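Local coordinates for peptidase M42 (Thaumarchaeota archaeon SCGC AB-539-E09, PDB 5DS0), which probably cleaves amino-terminal residues from peptides, as a dodecameric TET aminopeptidase of the M42 family with two bound cobalt ions, at residues C[42-45]-C[46-50]; C[143-146]-C[147-151]; C[271-274]-C[275-278]; C[343-346]-C[347-351]. One frame throughout, in Å; residues are numbered along the deposited sequence.

Contact 1: residues C[42-45]-C[46-50]; sequences VVDK and LGSVT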
loop_
_atom_site.group_PDB
_atom_site.type_symbol
_atom_site.label_atom_id
_atom_site.label_comp_id
_atom_site.label_asym_id
_atom_site.label_seq_id
_atom_site.Cartn_x
_atom_site.Cartn_y
_atom_site.Cartn_z
ATOM N N VAL C 42 56.517 -10.018 17.278
ATOM C CA VAL C 42 55.736 -9.629 18.451
ATOM C C VAL C 42 54.269 -9.924 18.186
ATOM O O VAL C 42 53.825 -9.942 17.036
ATOM C CB VAL C 42 55.915 -8.135 18.839
ATOM C CG1 VAL C 42 57.377 -7.828 19.122
ATOM C CG2 VAL C 42 55.384 -7.195 17.765
ATOM N N VAL C 43 53.510 -10.124 19.257
ATOM C CA VAL C 43 52.100 -10.453 19.137
ATOM C C VAL C 43 51.241 -9.550 20.027
ATOM O O VAL C 43 51.736 -8.936 20.967
ATOM C CB VAL C 43 51.852 -11.953 19.470
ATOM C CG1 VAL C 43 52.805 -12.842 18.673
ATOM C CG2 VAL C 43 51.985 -12.219 20.961
ATOM N N ASP C 44 49.952 -9.451 19.716
ATOM C CA ASP C 44 49.002 -8.923 20.686
ATOM C C ASP C 44 48.250 -10.106 21.295
ATOM O O ASP C 44 48.360 -11.249 20.815
ATOM C CB ASP C 44 48.109 -7.798 20.089
ATOM C CG ASP C 44 47.061 -8.295 19.088
ATOM O OD1 ASP C 44 46.779 -9.512 19.032
ATOM O OD2 ASP C 44 46.500 -7.444 18.359
ATOM N N LYS C 45 47.488 -9.844 22.347
ATOM C CA LYS C 45 46.814 -10.913 23.060
ATOM C C LYS C 45 45.511 -11.355 22.388
ATOM O O LYS C 45 44.909 -12.341 22.794
ATOM C CB LYS C 45 46.577 -10.504 24.512
ATOM C CG LYS C 45 47.880 -10.176 25.226
ATOM C CD LYS C 45 47.724 -10.231 26.726
ATOM C CE LYS C 45 49.009 -9.849 27.426
ATOM N NZ LYS C 45 48.764 -9.742 28.886
ATOM N N LEU C 46 45.081 -10.635 21.365
ATOM C CA LEU C 46 43.948 -11.067 20.570
ATOM C C LEU C 46 44.333 -12.109 19.520
ATOM O O LEU C 46 43.463 -12.823 19.023
ATOM C CB LEU C 46 43.281 -9.866 19.899
ATOM C CG LEU C 46 42.138 -9.208 20.678
ATOM C CD1 LEU C 46 42.471 -8.994 22.145
ATOM C CD2 LEU C 46 41.740 -7.884 20.041
ATOM N N GLY C 47 45.613 -12.200 19.186
ATOM C CA GLY C 47 46.072 -13.157 18.190
ATOM C C GLY C 47 46.762 -12.561 16.971
ATOM O O GLY C 47 47.144 -13.302 16.075
ATOM N N SER C 48 46.912 -11.235 16.911
ATOM C CA SER C 48 47.656 -10.596 15.818
ATOM C C SER C 48 49.124 -10.910 15.963
ATOM O O SER C 48 49.682 -10.750 17.045
ATOM C CB SER C 48 47.513 -9.072 15.831
ATOM O OG SER C 48 46.166 -8.656 15.951
ATOM N N VAL C 49 49.745 -11.379 14.886
ATOM C CA VAL C 49 51.200 -11.508 14.868
ATOM C C VAL C 49 51.798 -10.412 13.962
ATOM O O VAL C 49 51.243 -10.057 12.922
ATOM C CB VAL C 49 51.747 -12.920 14.491
ATOM C CG1 VAL C 49 51.007 -14.121 15.110
ATOM C CG2 VAL C 49 51.693 -13.084 13.009
ATOM N N THR C 50 52.947 -9.904 14.385
ATOM C CA THR C 50 53.596 -8.779 13.764
ATOM C C THR C 50 55.085 -9.098 13.565
ATOM O O THR C 50 55.767 -9.513 14.489
ATOM C CB THR C 50 53.444 -7.519 14.652
ATOM O OG1 THR C 50 52.060 -7.310 14.994
ATOM C CG2 THR C 50 53.994 -6.278 13.950
#
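Asp44 and Ser48 meet because the aspartate CG sits between its backbone N and carbonyl carbon (chi1 72°), while Ser48 OG lies beside its own N (chi1 -49°), which turns both polar ends to one side of the turn of a beta hairpin. The turn is type I, Asp44 to Gly47, followed by a G1 bulge: Asp44 N gives a bond to Ser48 O at 3.0 Å, Gly47 N a weak one to Asp44 O, and Gly47 takes a positive phi of 120°. The carboxylate grips the turn from one side. Its OD1 accepts from Ser48 N at 2.7 Å, met from above the carboxylate plane, and weakly from Gly47 N and Leu46 N; OD2 accepts a hydrogen bond from Ser48 OG at 2.7 Å, also out of plane. Thr223 and Thr224 of helix 219-228 also bond to OD2. Were this carboxylate cut back to an alanine, Ser48 N would probably lose OD1 and the three hydroxyls OD2, freeing the turn to shift. Beyond the bulge the strands pair as antiparallel neighbours, Val42 N to Thr50 O at 2.9 Å and Thr50 N to Val42 O at 2.8 Å. On the sheet face carrying Val42 and Thr50, Val42 CG2 rests 3.7 Å from Thr50 CB.

Contact 2: residues C[143-146]-C[147-151]; sequences TSEE and EAEES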
loop_
_atom_site.group_PDB
_atom_site.type_symbol
_atom_site.label_atom_id
_atom_site.label_comp_id
_atom_site.label_asym_id
_atom_site.label_seq_id
_atom_site.Cartn_x
_atom_site.Cartn_y
_atom_site.Cartn_z
ATOM N N THR C 143 20.468 -36.697 10.310
ATOM C CA THR C 143 19.037 -37.032 10.322
ATOM C C THR C 143 18.410 -36.909 11.718
ATOM O O THR C 143 17.249 -37.232 11.893
ATOM C CB THR C 143 18.791 -38.460 9.774
ATOM O OG1 THR C 143 19.565 -39.393 10.526
ATOM C CG2 THR C 143 19.192 -38.563 8.316
ATOM N N SER C 144 19.177 -36.440 12.698
ATOM C CA SER C 144 18.694 -36.283 14.072
ATOM C C SER C 144 19.702 -35.466 14.882
ATOM O O SER C 144 20.882 -35.417 14.544
ATOM C CB SER C 144 18.504 -37.651 14.741
ATOM O OG SER C 144 19.744 -38.322 14.896
ATOM N N GLU C 145 19.240 -34.879 15.979
ATOM C CA GLU C 145 20.120 -34.159 16.903
ATOM C C GLU C 145 21.324 -34.988 17.372
ATOM O O GLU C 145 22.399 -34.440 17.576
ATOM C CB GLU C 145 19.325 -33.683 18.120
ATOM C CG GLU C 145 20.143 -32.902 19.144
ATOM C CD GLU C 145 19.303 -32.291 20.254
ATOM O OE1 GLU C 145 18.051 -32.337 20.179
ATOM O OE2 GLU C 145 19.900 -31.773 21.222
ATOM N N GLU C 146 21.140 -36.303 17.525
ATOM C CA GLU C 146 22.203 -37.215 17.993
ATOM C C GLU C 146 23.239 -37.442 16.898
ATOM O O GLU C 146 24.444 -37.355 17.151
ATOM C CB GLU C 146 21.613 -38.564 18.465
ATOM C CG GLU C 146 20.898 -38.496 19.813
ATOM C CD GLU C 146 19.385 -38.306 19.689
ATOM O OE1 GLU C 146 18.901 -37.737 18.672
ATOM O OE2 GLU C 146 18.668 -38.732 20.628
ATOM N N GLU C 147 22.772 -37.685 15.678
ATOM C CA GLU C 147 23.663 -37.932 14.548
ATOM C C GLU C 147 24.531 -36.698 14.270
ATOM O O GLU C 147 25.694 -36.799 13.855
ATOM C CB GLU C 147 22.836 -38.344 13.328
ATOM C CG GLU C 147 23.630 -38.947 12.186
ATOM C CD GLU C 147 22.758 -39.695 11.187
ATOM O OE1 GLU C 147 22.433 -40.863 11.461
ATOM O OE2 GLU C 147 22.413 -39.137 10.119
ATOM N N ALA C 148 23.974 -35.528 14.555
ATOM C CA ALA C 148 24.703 -34.263 14.452
ATOM C C ALA C 148 25.760 -34.128 15.522
ATOM O O ALA C 148 26.872 -33.706 15.240
ATOM C CB ALA C 148 23.741 -33.094 14.554
ATOM N N GLU C 149 25.393 -34.450 16.757
ATOM C CA GLU C 149 26.332 -34.419 17.877
ATOM C C GLU C 149 27.514 -35.368 17.666
ATOM O O GLU C 149 28.634 -35.007 17.988
ATOM C CB GLU C 149 25.614 -34.731 19.201
ATOM C CG GLU C 149 24.989 -33.506 19.880
ATOM C CD GLU C 149 23.840 -33.847 20.823
ATOM O OE1 GLU C 149 23.719 -35.014 21.253
ATOM O OE2 GLU C 149 23.037 -32.937 21.112
ATOM N N GLU C 150 27.268 -36.540 17.082
ATOM C CA GLU C 150 28.338 -37.501 16.774
ATOM C C GLU C 150 29.457 -36.925 15.915
ATOM O O GLU C 150 30.597 -37.345 16.015
ATOM C CB GLU C 150 27.781 -38.746 16.087
ATOM C CG GLU C 150 27.195 -39.762 17.052
ATOM C CD GLU C 150 26.355 -40.822 16.342
ATOM O OE1 GLU C 150 26.624 -41.140 15.149
ATOM O OE2 GLU C 150 25.396 -41.329 16.975
ATOM N N SER C 151 29.132 -35.961 15.074
ATOM C CA SER C 151 30.127 -35.285 14.254
ATOM C C SER C 151 31.044 -34.353 15.058
ATOM O O SER C 151 32.098 -33.962 14.566
ATOM C CB SER C 151 29.404 -34.457 13.211
ATOM O OG SER C 151 28.855 -33.318 13.849
#
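Ser144 and Glu147 form the amino-terminal cap of helix 145-150: Ser144 OG, at the N-cap position, accepts from Glu147 N at 3.2 Å in a fairly straight bond. The serine reaches that hydrogen because chi1 of 65° holds OG between its own backbone N and carbonyl carbon. Glu147 answers by turning back over the cap, but its carboxylate goes one residue further than in a capping box: OE2 accepts from Thr143 OG1 at 2.9 Å and, more weakly, from Thr143 N, while Ser144 N is not among its donors. The hydroxyl comes from well above the carboxylate plane, 58° out of it. OE1 of the same group has a long, weak ion pair with Arg172 of a neighbouring subunit, so the cap lies where two subunits come close. Behind the cap the regular ladder takes over, with Ala148 N bonded to Ser144 O at 3.1 Å, Glu149 N to Glu145 O at 3.1 Å, and Glu150 N to Glu146 O at 2.9 Å. Three glutamates fill the first turn, a placing that probably suits the positive end of the helix dipole. The backbone of Lys79 bonds to that of Glu145, and Lys107 NZ bonds to Glu150 O near the far end. Glu145 and Glu149 lie one turn apart, and their carboxylates, if both ionised, would probably repel each other; the two planes are 81° apart, and the OE2 atoms of Glu145 and Glu149 approach to 3.3 Å.

Contact 3: residues C[271-274]-C[275-278]; sequences PNQP and LKEF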
loop_
_atom_site.group_PDB
_atom_site.type_symbol
_atom_site.label_atom_id
_atom_site.label_comp_id
_atom_site.label_asym_id
_atom_site.label_seq_id
_atom_site.Cartn_x
_atom_site.Cartn_y
_atom_site.Cartn_z
ATOM N N PRO C 271 42.473 10.405 5.157
ATOM C CA PRO C 271 43.918 10.215 5.305
ATOM C C PRO C 271 44.670 11.522 5.557
ATOM O O PRO C 271 44.182 12.584 5.185
ATOM C CB PRO C 271 44.323 9.600 3.956
ATOM C CG PRO C 271 43.247 10.008 3.011
ATOM C CD PRO C 271 41.995 10.062 3.812
ATOM N N ASN C 272 45.845 11.422 6.172
ATOM C CA ASN C 272 46.790 12.523 6.246
ATOM C C ASN C 272 47.127 12.978 4.833
ATOM O O ASN C 272 47.488 12.168 3.985
ATOM C CB ASN C 272 48.058 12.081 6.975
ATOM C CG ASN C 272 49.167 13.132 6.921
ATOM O OD1 ASN C 272 49.963 13.179 5.972
ATOM N ND2 ASN C 272 49.271 13.924 7.966
ATOM N N GLN C 273 46.990 14.273 4.582
ATOM C CA GLN C 273 47.088 14.774 3.218
ATOM C C GLN C 273 48.519 14.792 2.656
ATOM O O GLN C 273 48.736 14.348 1.530
ATOM C CB GLN C 273 46.407 16.130 3.096
ATOM C CG GLN C 273 44.894 16.044 3.233
ATOM C CD GLN C 273 44.257 15.202 2.129
ATOM O OE1 GLN C 273 44.283 15.576 0.962
ATOM N NE2 GLN C 273 43.669 14.068 2.502
ATOM N N PRO C 274 49.498 15.289 3.433
ATOM C CA PRO C 274 50.897 15.144 3.013
ATOM C C PRO C 274 51.303 13.711 2.651
ATOM O O PRO C 274 51.997 13.501 1.663
ATOM C CB PRO C 274 51.669 15.616 4.243
ATOM C CG PRO C 274 50.778 16.638 4.854
ATOM C CD PRO C 274 49.374 16.184 4.601
ATOM N N LEU C 275 50.880 12.740 3.461
ATOM C CA LEU C 275 51.195 11.336 3.217
ATOM C C LEU C 275 50.508 10.841 1.949
ATOM O O LEU C 275 51.104 10.086 1.181
ATOM C CB LEU C 275 50.780 10.465 4.399
ATOM C CG LEU C 275 50.935 8.938 4.227
ATOM C CD1 LEU C 275 52.347 8.547 3.833
ATOM C CD2 LEU C 275 50.532 8.207 5.503
ATOM N N LYS C 276 49.270 11.274 1.720
ATOM C CA LYS C 276 48.574 10.928 0.490
ATOM C C LYS C 276 49.358 11.417 -0.725
ATOM O O LYS C 276 49.570 10.662 -1.671
ATOM C CB LYS C 276 47.161 11.525 0.466
ATOM C CG LYS C 276 46.354 11.156 -0.776
ATOM C CD LYS C 276 45.088 11.979 -0.908
ATOM C CE LYS C 276 45.342 13.343 -1.541
ATOM N NZ LYS C 276 44.071 14.128 -1.616
ATOM N N GLU C 277 49.776 12.679 -0.693
ATOM C CA GLU C 277 50.505 13.267 -1.806
ATOM C C GLU C 277 51.825 12.525 -2.016
ATOM O O GLU C 277 52.253 12.305 -3.153
ATOM C CB GLU C 277 50.739 14.776 -1.587
ATOM C CG GLU C 277 49.481 15.634 -1.519
ATOM C CD GLU C 277 48.497 15.445 -2.698
ATOM O OE1 GLU C 277 48.917 15.062 -3.835
ATOM O OE2 GLU C 277 47.271 15.686 -2.492
ATOM N N PHE C 278 52.453 12.140 -0.915
ATOM C CA PHE C 278 53.698 11.406 -0.946
ATOM C C PHE C 278 53.561 10.098 -1.712
ATOM O O PHE C 278 54.353 9.803 -2.610
ATOM C CB PHE C 278 54.151 11.145 0.490
ATOM C CG PHE C 278 55.356 10.248 0.618
ATOM C CD1 PHE C 278 56.640 10.743 0.416
ATOM C CD2 PHE C 278 55.205 8.909 0.978
ATOM C CE1 PHE C 278 57.746 9.921 0.553
ATOM C CE2 PHE C 278 56.312 8.083 1.115
ATOM C CZ PHE C 278 57.583 8.591 0.903
#
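The Asn272 amide points OD1 at Leu275 N, 2.7 Å away and in the carbonyl plane, which makes Asn272 the N-cap of helix 273-285; with CG anti to the backbone N (chi1 172°), OD1 is brought over the first turn, to Leu275 N. Its ND2 is bonded to Phe358 O, so both ends of this amide are committed. The Gln273 amide is likewise gripped at both ends. Lys276 NZ gives OE1 a bond of 3.0 Å, tilted 17° from the carbonyl plane, and NE2 reaches back to Pro271 O at 3.1 Å, arriving above that carbonyl's plane. Gln273 and Lys276 lie side by side, and the lysine, bent at its third torsion, also makes a long salt bridge with Glu277 OE2. The ring of Phe278 packs edge-to-face with Phe358. Backbone bonds carry the turn onward: Lys276 N to Asn272 O at 3.0 Å, Glu277 N to Gln273 O at 3.0 Å, and Phe278 N to Pro274 O at 3.0 Å. Pro274 has no N-H, which costs nothing in a first turn, where no helix carbonyl waits for one. Arg24 and Phe22 of a neighbouring subunit pack on this end. The chemistry implies a cap supplied by Asn272, whose amide is probably held in rotation by its bonds at both ends, while Gln273 ties the lysine to the residues before the helix.

Contact 4: residues C[343-346]-C[347-351]; sequences VIEL and IKRLD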
loop_
_atom_site.group_PDB
_atom_site.type_symbol
_atom_site.label_atom_id
_atom_site.label_comp_id
_atom_site.label_asym_id
_atom_site.label_seq_id
_atom_site.Cartn_x
_atom_site.Cartn_y
_atom_site.Cartn_z
ATOM N N VAL C 343 54.847 -0.554 -2.094
ATOM C CA VAL C 343 55.107 -0.495 -0.648
ATOM C C VAL C 343 56.617 -0.453 -0.390
ATOM O O VAL C 343 57.071 0.290 0.475
ATOM C CB VAL C 343 54.429 -1.620 0.229
ATOM C CG1 VAL C 343 52.946 -1.346 0.451
ATOM C CG2 VAL C 343 54.596 -3.009 -0.345
ATOM N N ILE C 344 57.391 -1.197 -1.173
ATOM C CA ILE C 344 58.837 -1.169 -1.052
ATOM C C ILE C 344 59.388 0.231 -1.328
ATOM O O ILE C 344 60.164 0.760 -0.533
ATOM C CB ILE C 344 59.482 -2.218 -1.972
ATOM C CG1 ILE C 344 59.230 -3.624 -1.403
ATOM C CG2 ILE C 344 60.976 -1.981 -2.119
ATOM C CD1 ILE C 344 59.574 -4.767 -2.335
ATOM N N GLU C 345 58.971 0.838 -2.436
ATOM C CA GLU C 345 59.426 2.184 -2.771
ATOM C C GLU C 345 59.091 3.173 -1.669
ATOM O O GLU C 345 59.862 4.081 -1.391
ATOM C CB GLU C 345 58.807 2.668 -4.081
ATOM C CG GLU C 345 59.183 1.871 -5.318
ATOM C CD GLU C 345 60.667 1.596 -5.417
ATOM O OE1 GLU C 345 61.462 2.559 -5.522
ATOM O OE2 GLU C 345 61.035 0.411 -5.427
ATOM N N LEU C 346 57.924 3.027 -1.066
ATOM C CA LEU C 346 57.513 3.929 0.007
ATOM C C LEU C 346 58.432 3.764 1.196
ATOM O O LEU C 346 58.972 4.741 1.708
ATOM C CB LEU C 346 56.081 3.648 0.441
ATOM C CG LEU C 346 55.008 3.927 -0.603
ATOM C CD1 LEU C 346 53.679 3.407 -0.102
ATOM C CD2 LEU C 346 54.905 5.407 -0.911
ATOM N N ILE C 347 58.623 2.524 1.612
ATOM C CA ILE C 347 59.460 2.233 2.763
ATOM C C ILE C 347 60.897 2.732 2.573
ATOM O O ILE C 347 61.504 3.239 3.510
ATOM C CB ILE C 347 59.432 0.719 3.068
ATOM C CG1 ILE C 347 58.062 0.337 3.610
ATOM C CG2 ILE C 347 60.500 0.324 4.079
ATOM C CD1 ILE C 347 57.773 -1.134 3.512
ATOM N N LYS C 348 61.444 2.562 1.373
ATOM C CA LYS C 348 62.764 3.088 1.056
ATOM C C LYS C 348 62.895 4.567 1.391
ATOM O O LYS C 348 63.927 4.988 1.903
ATOM C CB LYS C 348 63.094 2.873 -0.420
ATOM C CG LYS C 348 63.645 1.485 -0.725
ATOM C CD LYS C 348 63.760 1.148 -2.211
ATOM C CE LYS C 348 64.855 1.934 -2.886
ATOM N NZ LYS C 348 64.626 1.958 -4.354
ATOM N N ARG C 349 61.837 5.341 1.141
ATOM C CA ARG C 349 61.886 6.800 1.253
ATOM C C ARG C 349 61.304 7.393 2.539
ATOM O O ARG C 349 61.340 8.611 2.740
ATOM C CB ARG C 349 61.172 7.421 0.063
ATOM C CG ARG C 349 61.886 7.231 -1.260
ATOM C CD ARG C 349 60.961 7.584 -2.423
ATOM N NE ARG C 349 61.582 7.371 -3.727
ATOM C CZ ARG C 349 61.831 6.180 -4.273
ATOM N NH1 ARG C 349 61.520 5.044 -3.641
ATOM N NH2 ARG C 349 62.413 6.120 -5.464
ATOM N N LEU C 350 60.766 6.554 3.414
ATOM C CA LEU C 350 60.136 7.056 4.647
ATOM C C LEU C 350 61.153 7.206 5.779
ATOM O O LEU C 350 61.169 6.413 6.717
ATOM C CB LEU C 350 58.971 6.150 5.081
ATOM C CG LEU C 350 57.669 6.266 4.281
ATOM C CD1 LEU C 350 56.737 5.121 4.627
ATOM C CD2 LEU C 350 56.965 7.593 4.530
ATOM N N ASP C 351 62.016 8.215 5.662
ATOM C CA ASP C 351 62.991 8.519 6.718
ATOM C C ASP C 351 62.343 9.408 7.777
ATOM O O ASP C 351 61.225 9.871 7.592
ATOM C CB ASP C 351 64.271 9.156 6.140
ATOM C CG ASP C 351 63.999 10.398 5.300
ATOM O OD1 ASP C 351 62.878 10.939 5.367
ATOM O OD2 ASP C 351 64.907 10.838 4.573
#
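Glu345 OE1 receives two cations from the next turn of the helix: Arg349 NH1 at 3.1 Å, coming from above the carboxylate plane, and Lys348 NZ in a weaker salt bridge at 3.4 Å. The same NH1 also bonds to Glu345 O at 3.0 Å, and this oxygen lies near the guanidinium plane, at its edge. One nitrogen thus clamps both side chain and backbone of Glu345, while the carboxylate and guanidinium planes stand 60° apart. Bending at chi2 (-47°) turns the glutamate back alongside both cations. With an alanine in place of Arg349, Glu345 OE1 would probably keep just the weaker Lys348 bridge of the two described here, and its carbonyl oxygen would lose a donor. Around this shell, Val282 and Gln285 of helix 273-285 touch Glu345 and Arg349, respectively. The backbone tightens here as well: Arg349 N bonds to Leu346 O at 3.0 Å and only weakly to Glu345 O, after the regular pairs Ile347 N to Val343 O and Lys348 N to Ile344 O. Asn204 ND2 bonds to the carbonyl oxygens of Ile347 and Leu350. These features mark the last turn of helix 333-349, carrying an i, i+3 and i, i+4 salt-bridge network, with an inverse gamma turn centred on Leu350.

In the fold
Contact 4 is the most buried of the four and contact 2 the most exposed; contacts 1 and 3 are partly buried. Contacts 2 and 3 are helix starts, each with a side-chain N-cap, yet they lie on opposite sides of the chain's centre, about 56 Å apart between centres. Contact 4 lies in the last turn of helix 333-349, with charged side chains linked along one side, and contact 1 is a hairpin turn held by a carboxylate. Contacts 3 and 4 join: the Phe278 ring packs on Leu346, Leu350 and Arg349, CE2 of Phe278 reaching Leu350 CD2 at 3.5 Å. Neighbouring subunits reach contacts 1, 2 and 3, whereas contact 4 is packed by its own chain alone.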